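Local coordinates for protein stress response kinase A (Escherichia coli, PDB 1ZYL) that phosphorylates itself and other proteins on serine and threonine using ATP, and probably suppresses the effects of stress linked to reactive oxygen species, at residues A[137-142]-A[195-200]. Sequence-based numbering, arbitrary orientation.
Sequences RKQLFI and VLRLHG
Arg197 makes the largest contribution to this contact, reaching out of the short strand 196-197 into the curve of the loop 137-142. Its CG stands anti to its own carbonyl carbon (chi1 -85°), and bends at chi2 and chi3 then turn the chain toward Gln139. Hydrogen bonding across the two segments rests on the guanidinium: Arg197 NH2 donates almost straight to the backbone O of Gln139 (2.8 Å, 168°), although that oxygen is modelled too close to a neighbouring atom, so its place is less sure. The aliphatic part of Gln139 runs alongside the arginine in the same direction, its amide plane nearly perpendicular to the guanidinium. NH1 of Arg197 is held separately by Gln76 OE1, so two nitrogens of the buried guanidinium have acceptors and its rotation is probably well fixed.

The same side chain makes a CH-pi contact nearer its root. Arg197 CG sits over the middle of the Phe141 ring, 3.4 Å from the centroid; the two side chains cross at about a right angle, while the guanidinium plane is inclined 62° to the ring.

Apolar contacts fill in on the Val195-Leu196 side. Leu140 CD2 meets Val195 CG2 (3.3 Å) where the two side chains cross, while CD1 lies by the CA of Leu196. Farther back, Leu196 CB packs on the CA of Arg137 (3.9 Å), and Leu196 CD1 lies over one face of the Arg137 guanidinium.

The contact thus joins the loop leaving helix 119-136 to the strand that leads into the catalytic loop, whose Asp201 is the probable proton acceptor of this kinase-like fold. Helix 64-79 adjoins it through Phe73 and Gln76, His133 of helix 119-136 touches Leu196, and strand 223-224 pairs antiparallel with 196-197.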
# COMPACT_ATOMS: atom_id res chain seq x y z
N ARG A 137 1.44 7.90 15.61
CA ARG A 137 2.43 8.92 15.91
C ARG A 137 3.21 8.66 17.20
O ARG A 137 4.25 9.28 17.42
CB ARG A 137 1.80 10.32 15.95
CG ARG A 137 0.58 10.50 16.84
CD ARG A 137 0.24 11.98 16.95
NE ARG A 137 0.46 12.66 15.67
CZ ARG A 137 -0.38 12.64 14.64
NH1 ARG A 137 -1.52 11.96 14.70
NH2 ARG A 137 -0.05 13.26 13.52
N LYS A 138 2.73 7.72 18.02
CA LYS A 138 3.42 7.40 19.27
C LYS A 138 4.91 7.04 19.10
O LYS A 138 5.73 7.39 19.95
CB LYS A 138 2.65 6.30 19.99
CG LYS A 138 1.25 6.75 20.45
CD LYS A 138 0.49 5.62 21.12
CE LYS A 138 -0.92 6.06 21.49
NZ LYS A 138 -1.70 4.94 22.09
N GLN A 139 5.24 6.33 18.03
CA GLN A 139 6.63 5.98 17.73
C GLN A 139 6.76 5.62 16.26
O GLN A 139 5.76 5.34 15.60
CB GLN A 139 7.13 4.82 18.60
CG GLN A 139 6.12 3.74 18.88
CD GLN A 139 6.69 2.66 19.78
OE1 GLN A 139 5.94 1.95 20.45
NE2 GLN A 139 8.01 2.54 19.79
N LEU A 140 7.99 5.67 15.75
CA LEU A 140 8.29 5.40 14.35
C LEU A 140 8.93 4.04 14.08
O LEU A 140 9.71 3.54 14.87
CB LEU A 140 9.23 6.48 13.81
CG LEU A 140 8.70 7.75 13.14
CD1 LEU A 140 7.25 8.01 13.49
CD2 LEU A 140 9.57 8.90 13.56
N PHE A 141 8.60 3.46 12.93
CA PHE A 141 9.21 2.19 12.58
C PHE A 141 10.73 2.42 12.60
O PHE A 141 11.20 3.56 12.57
CB PHE A 141 8.76 1.76 11.18
CG PHE A 141 7.31 1.34 11.11
CD1 PHE A 141 6.49 1.80 10.09
CD2 PHE A 141 6.77 0.48 12.07
CE1 PHE A 141 5.15 1.39 10.02
CE2 PHE A 141 5.43 0.06 12.01
CZ PHE A 141 4.62 0.52 10.98
N ILE A 142 11.50 1.35 12.69
CA ILE A 142 12.95 1.49 12.70
C ILE A 142 13.49 0.67 11.56
O ILE A 142 14.50 1.02 10.96
CB ILE A 142 13.57 1.00 14.02
CG1 ILE A 142 13.23 1.97 15.15
CG2 ILE A 142 15.08 0.88 13.89
CD1 ILE A 142 13.76 1.55 16.51
N VAL A 195 6.28 12.91 10.43
CA VAL A 195 6.32 11.52 10.00
C VAL A 195 5.71 10.64 11.07
O VAL A 195 5.90 10.88 12.27
CB VAL A 195 7.78 11.05 9.71
CG1 VAL A 195 8.62 12.22 9.23
CG2 VAL A 195 8.39 10.42 10.93
N LEU A 196 4.98 9.62 10.65
CA LEU A 196 4.36 8.69 11.58
C LEU A 196 4.07 7.37 10.89
O LEU A 196 4.18 7.27 9.67
CB LEU A 196 3.04 9.26 12.12
CG LEU A 196 2.04 9.52 10.99
CD1 LEU A 196 0.61 9.59 11.54
CD2 LEU A 196 2.44 10.78 10.27
N ARG A 197 3.71 6.37 11.68
CA ARG A 197 3.38 5.05 11.15
C ARG A 197 2.08 5.19 10.38
O ARG A 197 1.08 5.61 10.96
CB ARG A 197 3.21 4.05 12.30
CG ARG A 197 4.50 3.43 12.78
CD ARG A 197 4.63 3.46 14.29
NE ARG A 197 3.76 2.55 15.02
CZ ARG A 197 3.44 2.71 16.30
NH1 ARG A 197 2.65 1.85 16.92
NH2 ARG A 197 3.89 3.76 16.96
N LEU A 198 2.11 4.84 9.10
CA LEU A 198 0.94 4.94 8.22
C LEU A 198 0.42 3.59 7.79
O LEU A 198 1.10 2.58 7.92
CB LEU A 198 1.30 5.69 6.95
CG LEU A 198 1.89 7.08 7.10
CD1 LEU A 198 2.52 7.51 5.79
CD2 LEU A 198 0.78 8.04 7.56
N HIS A 199 -0.80 3.59 7.27
CA HIS A 199 -1.38 2.36 6.75
C HIS A 199 -0.57 2.08 5.50
O HIS A 199 -0.44 0.94 5.07
CB HIS A 199 -2.85 2.55 6.36
CG HIS A 199 -3.42 1.38 5.63
ND1 HIS A 199 -3.88 0.26 6.27
CD2 HIS A 199 -3.55 1.14 4.31
CE1 HIS A 199 -4.26 -0.63 5.37
NE2 HIS A 199 -4.07 -0.12 4.17
N GLY A 200 -0.04 3.15 4.90
CA GLY A 200 0.80 3.04 3.73
C GLY A 200 0.18 2.76 2.38
O GLY A 200 0.77 3.11 1.36